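Local coordinates for protein formate-dependent phosphoribosylglycinamide formyltransferase (Mycobacterium tuberculosis H37Rv, PDB 6KHR) that belongs to the ATP-grasp superfamily of enzymes and assembles from two copies of its chain, at residues G288-E293 with A304-C309; G143-P148 with K274-R279; L375-S380 with R407-R412; F224-I229 with Q261-S266. All blocks are in the same frame, centred on the assembly; numbering follows the deposited sequence.

In the fold
Contacts 4, 2 and 1 lie in the ATP-grasp domain, their centres about 13 to 15 Å apart. Contacts 1 and 4 share one antiparallel sheet and meet directly through its neighbouring strands 288-297 and 224-235. Contact 2 packs the loop 143-148 against helix 267-284, which bears on both of the others: Ala277 on that helix meets Val292 and Met228 of the sheet. Along the chain, contact 4 is nested inside the loop closed by contact 2, and contact 1 follows. Contact 3 comes last, near the C-terminus, about 23 to 37 Å from the others between centres. It lies apart from this compact helix-on-sheet core, next to the second subunit.

Contact 1: residues G288-E293 with A304-C309; sequences GVFGVE and ADVTVC
Strands 288-293 and 304-307 run antiparallel, and their side chains fall into an apolar set on one face and a largely polar set on the other. Val292 and Val306, a non-hydrogen-bonded pair, cross obliquely with CG2 of each meeting at 3.9 Å. CG2 of Val292 is anti to the carbonyl carbon, whereas chi1 of 55° in Val306 sets CG2 anti to the backbone N and pushes CG1 into the crowded position between N and the carbonyl carbon. That same Val306 CG2 sits at the edge of the Phe290 ring. Phe290, with CG anti to its carbonyl carbon, lies side by side with Val308, and its CE2 is 4.1 Å from Val308 CG1. Helix 267-284 packs on Phe290 and Val292, helix 122-129 on Val306 and Val308.

On the other face Thr307 holds OG1 anti to its own N (chi1 173°), where OG1 accepts from Cys309 N at 2.9 Å, an ST turn, while CG2 leans toward Gly291. Glu293 and Asp305 touch through CB and CB at 4.0 Å; beyond that the Glu293 chain bends at chi2 (-55°) and carries its carboxylate to Thr227 on the neighbouring strand and His249 on the strand beyond it. Two backbone bonds join Gly291 N to Thr307 O at 3.0 Å and Thr307 N to Gly291 O at 2.9 Å. Glu293 O then takes Ala304 N at 2.9 Å and, weakly, Asp305 N. This doubling is a classic beta bulge, set in the hairpin of strands 288-297 and 300-307 at one end of the antiparallel ATP-grasp sheet.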
# COMPACT_ATOMS: atom_id res chain seq x y z
N GLY A 288 -16.77 6.28 -7.89
CA GLY A 288 -16.52 5.47 -6.72
C GLY A 288 -15.96 4.11 -7.07
O GLY A 288 -15.72 3.78 -8.23
N VAL A 289 -15.75 3.33 -6.02
CA VAL A 289 -15.32 1.95 -6.13
C VAL A 289 -16.42 1.10 -5.52
O VAL A 289 -16.79 1.30 -4.35
CB VAL A 289 -13.98 1.68 -5.43
CG1 VAL A 289 -13.69 0.25 -5.46
CG2 VAL A 289 -12.88 2.41 -6.14
N PHE A 290 -16.96 0.19 -6.30
CA PHE A 290 -18.10 -0.60 -5.87
C PHE A 290 -17.69 -2.06 -5.81
O PHE A 290 -16.98 -2.55 -6.70
CB PHE A 290 -19.30 -0.40 -6.81
CG PHE A 290 -19.80 1.01 -6.88
CD1 PHE A 290 -19.09 1.99 -7.58
CD2 PHE A 290 -20.99 1.37 -6.26
CE1 PHE A 290 -19.55 3.29 -7.64
CE2 PHE A 290 -21.46 2.68 -6.33
CZ PHE A 290 -20.74 3.64 -7.02
N GLY A 291 -18.11 -2.74 -4.74
CA GLY A 291 -17.96 -4.17 -4.64
C GLY A 291 -19.30 -4.83 -4.89
O GLY A 291 -20.28 -4.56 -4.20
N VAL A 292 -19.34 -5.66 -5.92
CA VAL A 292 -20.60 -6.28 -6.32
C VAL A 292 -20.51 -7.74 -5.97
O VAL A 292 -19.61 -8.45 -6.46
CB VAL A 292 -20.90 -6.08 -7.81
CG1 VAL A 292 -22.04 -6.97 -8.23
CG2 VAL A 292 -21.23 -4.66 -8.08
N GLU A 293 -21.43 -8.21 -5.14
CA GLU A 293 -21.39 -9.57 -4.65
C GLU A 293 -22.23 -10.48 -5.54
O GLU A 293 -23.39 -10.17 -5.84
CB GLU A 293 -21.87 -9.62 -3.20
CG GLU A 293 -20.85 -9.02 -2.23
CD GLU A 293 -19.46 -9.68 -2.34
OE1 GLU A 293 -18.46 -9.03 -1.97
OE2 GLU A 293 -19.36 -10.84 -2.79
N ALA A 304 -26.12 -10.89 -5.39
CA ALA A 304 -26.44 -10.97 -3.97
C ALA A 304 -26.42 -9.63 -3.26
O ALA A 304 -27.28 -9.40 -2.40
CB ALA A 304 -25.48 -11.91 -3.25
N ASP A 305 -25.48 -8.74 -3.59
CA ASP A 305 -25.36 -7.47 -2.88
C ASP A 305 -24.37 -6.55 -3.59
O ASP A 305 -23.63 -6.97 -4.48
CB ASP A 305 -24.93 -7.70 -1.43
CG ASP A 305 -25.24 -6.53 -0.55
OD1 ASP A 305 -25.97 -5.63 -1.02
OD2 ASP A 305 -24.75 -6.51 0.60
N VAL A 306 -24.36 -5.29 -3.15
CA VAL A 306 -23.34 -4.33 -3.54
C VAL A 306 -23.05 -3.41 -2.36
O VAL A 306 -23.97 -2.97 -1.66
CB VAL A 306 -23.76 -3.51 -4.79
CG1 VAL A 306 -25.11 -2.84 -4.58
CG2 VAL A 306 -22.68 -2.48 -5.15
N THR A 307 -21.77 -3.11 -2.14
CA THR A 307 -21.37 -2.13 -1.14
C THR A 307 -20.53 -1.01 -1.75
O THR A 307 -19.68 -1.24 -2.61
CB THR A 307 -20.57 -2.77 -0.03
OG1 THR A 307 -20.07 -1.74 0.82
CG2 THR A 307 -19.41 -3.56 -0.59
N VAL A 308 -20.77 0.21 -1.26
CA VAL A 308 -20.02 1.39 -1.67
C VAL A 308 -18.74 1.54 -0.85
O VAL A 308 -18.04 2.56 -0.96
CB VAL A 308 -20.89 2.66 -1.55
CG1 VAL A 308 -22.21 2.50 -2.30
CG2 VAL A 308 -21.12 3.02 -0.08
N CYS A 309 -18.41 0.54 -0.04
CA CYS A 309 -17.23 0.56 0.83
C CYS A 309 -16.31 -0.62 0.52
O CYS A 309 -16.78 -1.70 0.18
CB CYS A 309 -17.64 0.51 2.31
SG CYS A 309 -18.99 1.62 2.79

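Contact 2: residues G143-P148 with K274-R279; sequences GLPTAP and KSIAAR
Leu144 places CG anti to its carbonyl carbon (chi1 -87°), which sends the isobutyl group toward the helix, and Ile276 does the same with CG1 while an extended chi2 of 167° carries CD1 out to the loop. Arg279, one helical turn further on, runs straight as far as CD and then bends at chi3 (92°), which brings its guanidinium back to the Leu144 branch. The meeting of Pro145 with Ile276 is tip to tip: CD1 of the isoleucine stands 3.6 Å from Pro145 CG and 3.8 Å from Pro145 CD. Leu144 comes to the other branch of the same side chain, its CG 4.3 Å from Ile276 CG2, so that the isoleucine is engaged by both loop residues.

The segment 143-148 is the irregular connection from helix 131-141 to strand 149-152, and within the ATP-grasp domain its first residues pack on helix 267-284, the CA atoms of Leu144 and Ile276 being 6.5 Å apart. No hydrogen bond links the two segments, and the loop meets the helix by van der Waals contact. Backbone hydrogen bonds tie Leu144 to Ala138 and Pro145 to Phe303, which hold the loop between its own preceding helix and strand 300-307; Val301 of that strand also packs on Ile276.

On the exposed side, at Arg279, Leu144 and the arginine cross obliquely. CD1 of the leucine approaches the edge of the guanidinium, near its plane, at 3.7 Å from Arg279 NH1, and the same methyl lies 4.2 Å from Arg279 CB.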
# COMPACT_ATOMS: atom_id res chain seq x y z
N GLY A 143 -33.30 -5.85 -14.46
CA GLY A 143 -33.83 -7.20 -14.56
C GLY A 143 -32.86 -8.23 -14.03
O GLY A 143 -32.73 -9.31 -14.61
N LEU A 144 -32.19 -7.91 -12.93
CA LEU A 144 -31.02 -8.67 -12.52
C LEU A 144 -31.45 -10.01 -11.93
O LEU A 144 -32.46 -10.09 -11.22
CB LEU A 144 -30.18 -7.87 -11.51
CG LEU A 144 -29.11 -6.87 -11.97
CD1 LEU A 144 -29.29 -6.41 -13.41
CD2 LEU A 144 -29.06 -5.68 -11.02
N PRO A 145 -30.68 -11.08 -12.19
CA PRO A 145 -31.05 -12.40 -11.67
C PRO A 145 -30.58 -12.57 -10.23
O PRO A 145 -29.42 -12.30 -9.91
CB PRO A 145 -30.30 -13.36 -12.61
CG PRO A 145 -29.03 -12.60 -12.95
CD PRO A 145 -29.41 -11.11 -12.94
N THR A 146 -31.50 -12.94 -9.39
CA THR A 146 -31.20 -13.21 -7.99
C THR A 146 -31.80 -14.55 -7.61
O THR A 146 -32.40 -15.19 -8.44
CB THR A 146 -31.85 -12.19 -7.07
OG1 THR A 146 -33.18 -12.01 -7.53
CG2 THR A 146 -31.22 -10.83 -7.15
N ALA A 147 -31.56 -14.96 -6.38
CA ALA A 147 -32.20 -16.17 -5.86
C ALA A 147 -33.63 -15.78 -5.53
O ALA A 147 -33.85 -14.66 -5.14
CB ALA A 147 -31.49 -16.61 -4.61
N PRO A 148 -34.63 -16.64 -5.76
CA PRO A 148 -36.00 -16.30 -5.46
C PRO A 148 -36.18 -15.81 -4.02
O PRO A 148 -35.76 -16.47 -3.15
CB PRO A 148 -36.68 -17.64 -5.69
CG PRO A 148 -35.88 -18.22 -6.78
CD PRO A 148 -34.47 -17.92 -6.37
N LYS A 274 -19.83 -9.45 -15.52
CA LYS A 274 -19.59 -8.08 -15.94
C LYS A 274 -20.91 -7.36 -16.18
O LYS A 274 -21.12 -6.22 -15.74
CB LYS A 274 -18.74 -8.06 -17.21
CG LYS A 274 -17.22 -8.14 -17.00
CD LYS A 274 -16.50 -7.61 -18.24
CE LYS A 274 -15.04 -8.01 -18.33
NZ LYS A 274 -14.48 -7.70 -19.68
N SER A 275 -21.82 -8.03 -16.88
CA SER A 275 -23.10 -7.42 -17.23
C SER A 275 -23.85 -6.98 -15.97
O SER A 275 -24.25 -5.81 -15.84
CB SER A 275 -23.91 -8.41 -18.05
OG SER A 275 -24.93 -7.77 -18.75
N ILE A 276 -24.02 -7.91 -15.02
CA ILE A 276 -24.70 -7.63 -13.75
C ILE A 276 -23.98 -6.54 -12.97
O ILE A 276 -24.60 -5.56 -12.52
CB ILE A 276 -24.81 -8.91 -12.91
CG1 ILE A 276 -25.73 -9.93 -13.56
CG2 ILE A 276 -25.20 -8.59 -11.47
CD1 ILE A 276 -25.63 -11.31 -12.94
N ALA A 277 -22.67 -6.72 -12.74
CA ALA A 277 -21.87 -5.71 -12.05
C ALA A 277 -22.05 -4.33 -12.69
O ALA A 277 -22.34 -3.35 -12.00
CB ALA A 277 -20.40 -6.12 -12.04
N ALA A 278 -21.93 -4.26 -14.03
CA ALA A 278 -22.01 -2.96 -14.71
C ALA A 278 -23.38 -2.33 -14.55
O ALA A 278 -23.50 -1.10 -14.47
CB ALA A 278 -21.68 -3.12 -16.18
N ARG A 279 -24.44 -3.14 -14.52
CA ARG A 279 -25.77 -2.54 -14.54
C ARG A 279 -26.18 -2.01 -13.17
O ARG A 279 -26.69 -0.90 -13.06
CB ARG A 279 -26.79 -3.52 -15.12
CG ARG A 279 -26.48 -3.87 -16.57
CD ARG A 279 -27.52 -4.77 -17.24
NE ARG A 279 -28.52 -3.96 -17.91
CZ ARG A 279 -29.65 -3.57 -17.32
NH1 ARG A 279 -29.90 -3.94 -16.07
NH2 ARG A 279 -30.53 -2.82 -17.97

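Contact 3: residues L375-S380 with R407-R412; sequences LGVPES and REVASR
Val377 to Ser380 forms a type II beta turn, with Glu379 at its third position in a left-handed conformation (phi 61°), while 407-412 belongs to the long helix 399-413. The turn meets the helix where the CA atoms of Val377 and Val409 are 6.5 Å apart. Val377 has CG1 anti to its backbone N and crosses Val409 obliquely, CG1 lying 3.7 Å from Val409 CG2. This Val409 methyl also reaches Ser380 CB at 3.5 Å, so it is held between the first and last residues of the turn. The other Val377 methyl, CG2, lies over one face of the Arg412 guanidinium, 3.7 Å from Arg412 NH1 and offset toward the rim, and it also meets Glu408 CB at 3.9 Å.

No hydrogen bond crosses between the segments. Ser380 OG donates to Val377 O at 2.6 Å, bridging the ends of the turn through the side chain, and Ser380 O accepts from Arg331 of the second subunit. On the helix side Arg412, bent at chi2 and chi3, donates from NE to Gly373 O. The chemistry thus implies an apolar seam through Val377 and Val409, bordered by a charged group that packs by its flat face, with the turn shared between helix and dimer partner.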
# COMPACT_ATOMS: atom_id res chain seq x y z
N LEU A 375 6.50 -14.48 8.18
CA LEU A 375 7.20 -13.89 7.02
C LEU A 375 8.27 -14.81 6.46
O LEU A 375 8.92 -14.44 5.56
CB LEU A 375 7.81 -12.56 7.44
CG LEU A 375 7.04 -11.30 7.09
CD1 LEU A 375 5.70 -11.62 6.51
CD2 LEU A 375 6.90 -10.45 8.31
N GLY A 376 8.40 -16.00 6.99
CA GLY A 376 9.35 -16.97 6.44
C GLY A 376 8.77 -17.65 5.24
O GLY A 376 9.52 -18.19 4.47
N VAL A 377 7.45 -17.63 5.11
CA VAL A 377 6.70 -18.17 3.96
C VAL A 377 6.99 -17.31 2.75
O VAL A 377 6.82 -16.14 2.82
CB VAL A 377 5.21 -18.12 4.29
CG1 VAL A 377 4.35 -18.35 3.07
CG2 VAL A 377 4.84 -19.07 5.40
N PRO A 378 7.43 -17.88 1.62
CA PRO A 378 7.71 -17.11 0.42
C PRO A 378 6.58 -16.26 -0.17
O PRO A 378 5.48 -16.65 -0.16
CB PRO A 378 8.14 -18.15 -0.60
CG PRO A 378 7.75 -19.46 -0.02
CD PRO A 378 7.75 -19.28 1.48
N GLU A 379 6.94 -15.05 -0.61
CA GLU A 379 6.10 -14.02 -1.25
C GLU A 379 4.99 -13.60 -0.31
O GLU A 379 3.96 -13.25 -0.77
CB GLU A 379 5.53 -14.52 -2.57
CG GLU A 379 6.43 -14.42 -3.76
CD GLU A 379 5.82 -14.82 -5.09
OE1 GLU A 379 5.07 -14.04 -5.67
OE2 GLU A 379 6.11 -15.90 -5.55
N SER A 380 5.26 -13.55 0.97
CA SER A 380 4.21 -13.24 1.94
C SER A 380 4.30 -11.81 2.46
O SER A 380 5.31 -11.19 2.36
CB SER A 380 4.23 -14.24 3.03
OG SER A 380 5.42 -14.22 3.76
N ARG A 407 -2.59 -19.48 3.99
CA ARG A 407 -3.04 -20.25 5.14
C ARG A 407 -1.86 -20.54 6.07
O ARG A 407 -2.02 -20.52 7.30
CB ARG A 407 -3.75 -21.51 4.66
CG ARG A 407 -4.03 -22.56 5.68
CD ARG A 407 -3.72 -23.93 5.10
NE ARG A 407 -4.91 -24.56 4.52
CZ ARG A 407 -5.66 -25.45 5.16
NH1 ARG A 407 -5.34 -25.83 6.39
NH2 ARG A 407 -6.72 -25.98 4.56
N GLU A 408 -0.66 -20.72 5.51
CA GLU A 408 0.53 -20.89 6.34
C GLU A 408 0.83 -19.61 7.11
O GLU A 408 0.97 -19.64 8.34
CB GLU A 408 1.71 -21.33 5.48
CG GLU A 408 2.01 -22.83 5.56
CD GLU A 408 2.87 -23.35 4.40
OE1 GLU A 408 3.06 -22.63 3.39
OE2 GLU A 408 3.36 -24.50 4.50
N VAL A 409 0.89 -18.47 6.41
CA VAL A 409 1.12 -17.19 7.09
C VAL A 409 0.14 -16.99 8.23
O VAL A 409 0.52 -16.64 9.36
CB VAL A 409 1.02 -16.03 6.08
CG1 VAL A 409 1.14 -14.72 6.83
CG2 VAL A 409 2.11 -16.15 5.02
N ALA A 410 -1.16 -17.22 7.96
CA ALA A 410 -2.18 -17.04 8.99
C ALA A 410 -2.00 -18.03 10.12
O ALA A 410 -2.14 -17.67 11.30
CB ALA A 410 -3.57 -17.18 8.38
N SER A 411 -1.68 -19.27 9.80
CA SER A 411 -1.50 -20.27 10.84
C SER A 411 -0.34 -19.89 11.77
O SER A 411 -0.49 -19.93 13.00
CB SER A 411 -1.28 -21.64 10.22
OG SER A 411 -1.02 -22.59 11.23
N ARG A 412 0.81 -19.49 11.20
CA ARG A 412 1.97 -19.11 12.02
C ARG A 412 1.71 -17.85 12.83
O ARG A 412 2.49 -17.52 13.72
CB ARG A 412 3.23 -18.85 11.18
CG ARG A 412 3.41 -19.75 9.98
CD ARG A 412 4.45 -20.81 10.16
NE ARG A 412 5.65 -20.52 9.38
CZ ARG A 412 6.04 -21.21 8.31
NH1 ARG A 412 7.15 -20.87 7.68
NH2 ARG A 412 5.32 -22.23 7.88

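Contact 4: residues F224-I229 with Q261-S266; sequences FLVTMI and QPQKLS
The tight part of this contact is a stack between the Phe224 ring and the side-chain amide of Gln263, whose planes are 19° apart. Gln263, with CG anti to its backbone N and the chain bent at chi2 (61°), lays the amide over one ring face; NE2 stands 3.4 Å from Phe224 CZ, offset toward the rim, and OE1 lies 3.8 Å from Phe224 CD1. The amide is gripped at both ends. NE2 donates to Lys264 O at 2.7 Å, nearly straight, in the amide plane and on a lone pair of the carbonyl, while OE1 accepts from Trp260 NE1. These bonds fix the rotation of the buried amide and keep this N-H in the amide plane, roughly parallel to the ring, instead of pointing into it. Nearer the backbone of Gln263, its CG meets Val226 CG2 at 3.8 Å. Leu265 adds a longer apolar contact, CD2 to Phe224 CD2 at 4.2 Å, which continues onto Ile296 and Leu270.

The loose, solvent side belongs to Lys264. Its chain, bent at chi2 and chi3, curls back from an exposed position so that CE comes within 3.7 Å of Phe224 CZ. NZ reaches the ring edge in the ring plane, 3.8 Å from Phe224 CE2, so the charge is not set over the aromatic face.

Phe224 and Val226 project from strand 224-235 of the ATP-grasp sheet. The facing segment, which has a cis peptide before Pro262 and ends with Ser266 as N-cap, is the strand-to-helix connection leading from strand 256-261 into helix 267-284.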
# COMPACT_ATOMS: atom_id res chain seq x y z
N PHE A 224 -19.00 -20.77 -6.16
CA PHE A 224 -18.17 -19.69 -5.63
C PHE A 224 -19.01 -18.49 -5.21
O PHE A 224 -19.94 -18.09 -5.92
CB PHE A 224 -17.16 -19.15 -6.66
CG PHE A 224 -16.62 -20.18 -7.58
CD1 PHE A 224 -15.88 -21.24 -7.10
CD2 PHE A 224 -16.81 -20.05 -8.95
CE1 PHE A 224 -15.36 -22.18 -7.97
CE2 PHE A 224 -16.29 -20.99 -9.82
CZ PHE A 224 -15.56 -22.05 -9.32
N LEU A 225 -18.64 -17.90 -4.09
CA LEU A 225 -18.88 -16.49 -3.87
C LEU A 225 -17.78 -15.69 -4.56
O LEU A 225 -16.60 -16.07 -4.54
CB LEU A 225 -18.92 -16.18 -2.38
CG LEU A 225 -19.93 -17.08 -1.66
CD1 LEU A 225 -19.98 -16.78 -0.17
CD2 LEU A 225 -21.32 -17.03 -2.30
N VAL A 226 -18.17 -14.59 -5.19
CA VAL A 226 -17.25 -13.79 -5.98
C VAL A 226 -17.53 -12.32 -5.73
O VAL A 226 -18.69 -11.88 -5.71
CB VAL A 226 -17.35 -14.15 -7.48
CG1 VAL A 226 -16.92 -12.99 -8.34
CG2 VAL A 226 -16.49 -15.37 -7.77
N THR A 227 -16.47 -11.55 -5.54
CA THR A 227 -16.57 -10.10 -5.47
C THR A 227 -16.07 -9.48 -6.78
O THR A 227 -14.92 -9.70 -7.18
CB THR A 227 -15.79 -9.55 -4.28
OG1 THR A 227 -16.28 -10.16 -3.07
CG2 THR A 227 -15.95 -8.03 -4.20
N MET A 228 -16.95 -8.73 -7.44
CA MET A 228 -16.61 -7.93 -8.62
C MET A 228 -16.38 -6.50 -8.16
O MET A 228 -17.31 -5.83 -7.70
CB MET A 228 -17.72 -7.96 -9.66
CG MET A 228 -18.08 -9.33 -10.17
SD MET A 228 -16.84 -9.92 -11.33
CE MET A 228 -16.82 -8.48 -12.42
N ILE A 229 -15.13 -6.05 -8.23
CA ILE A 229 -14.79 -4.68 -7.89
C ILE A 229 -14.93 -3.86 -9.14
O ILE A 229 -14.23 -4.12 -10.12
CB ILE A 229 -13.37 -4.55 -7.34
CG1 ILE A 229 -13.18 -5.34 -6.05
CG2 ILE A 229 -13.07 -3.06 -7.10
CD1 ILE A 229 -13.90 -4.76 -4.90
N GLN A 261 -7.51 -14.07 -5.87
CA GLN A 261 -7.67 -13.32 -7.11
C GLN A 261 -6.59 -13.78 -8.07
O GLN A 261 -5.41 -13.80 -7.69
CB GLN A 261 -7.55 -11.81 -6.89
CG GLN A 261 -7.91 -10.98 -8.08
CD GLN A 261 -7.57 -9.50 -7.91
OE1 GLN A 261 -6.48 -9.15 -7.43
NE2 GLN A 261 -8.49 -8.63 -8.30
N PRO A 262 -6.93 -14.16 -9.31
CA PRO A 262 -8.28 -14.19 -9.86
C PRO A 262 -9.02 -15.51 -9.64
O PRO A 262 -8.39 -16.55 -9.60
CB PRO A 262 -8.04 -13.97 -11.36
CG PRO A 262 -6.69 -14.60 -11.62
CD PRO A 262 -5.93 -14.59 -10.30
N GLN A 263 -10.33 -15.43 -9.47
CA GLN A 263 -11.20 -16.60 -9.57
C GLN A 263 -11.53 -16.85 -11.04
O GLN A 263 -12.05 -15.96 -11.72
CB GLN A 263 -12.48 -16.37 -8.78
CG GLN A 263 -13.56 -17.41 -9.08
CD GLN A 263 -13.10 -18.82 -8.74
OE1 GLN A 263 -12.75 -19.11 -7.58
NE2 GLN A 263 -13.08 -19.70 -9.75
N LYS A 264 -11.24 -18.05 -11.54
CA LYS A 264 -11.55 -18.35 -12.94
C LYS A 264 -13.06 -18.48 -13.14
O LYS A 264 -13.78 -19.05 -12.31
CB LYS A 264 -10.84 -19.63 -13.39
CG LYS A 264 -11.33 -20.94 -12.73
CD LYS A 264 -12.51 -21.61 -13.47
CE LYS A 264 -13.59 -22.12 -12.50
NZ LYS A 264 -14.95 -22.29 -13.09
N LEU A 265 -13.54 -17.95 -14.25
CA LEU A 265 -14.92 -18.10 -14.66
C LEU A 265 -14.95 -18.50 -16.13
O LEU A 265 -14.05 -18.17 -16.91
CB LEU A 265 -15.72 -16.81 -14.45
CG LEU A 265 -15.73 -16.28 -13.01
CD1 LEU A 265 -16.47 -14.97 -12.94
CD2 LEU A 265 -16.40 -17.30 -12.11
N SER A 266 -16.00 -19.23 -16.50
CA SER A 266 -16.23 -19.48 -17.91
C SER A 266 -16.55 -18.18 -18.63
O SER A 266 -16.99 -17.19 -18.03
CB SER A 266 -17.36 -20.49 -18.10
OG SER A 266 -18.46 -20.15 -17.28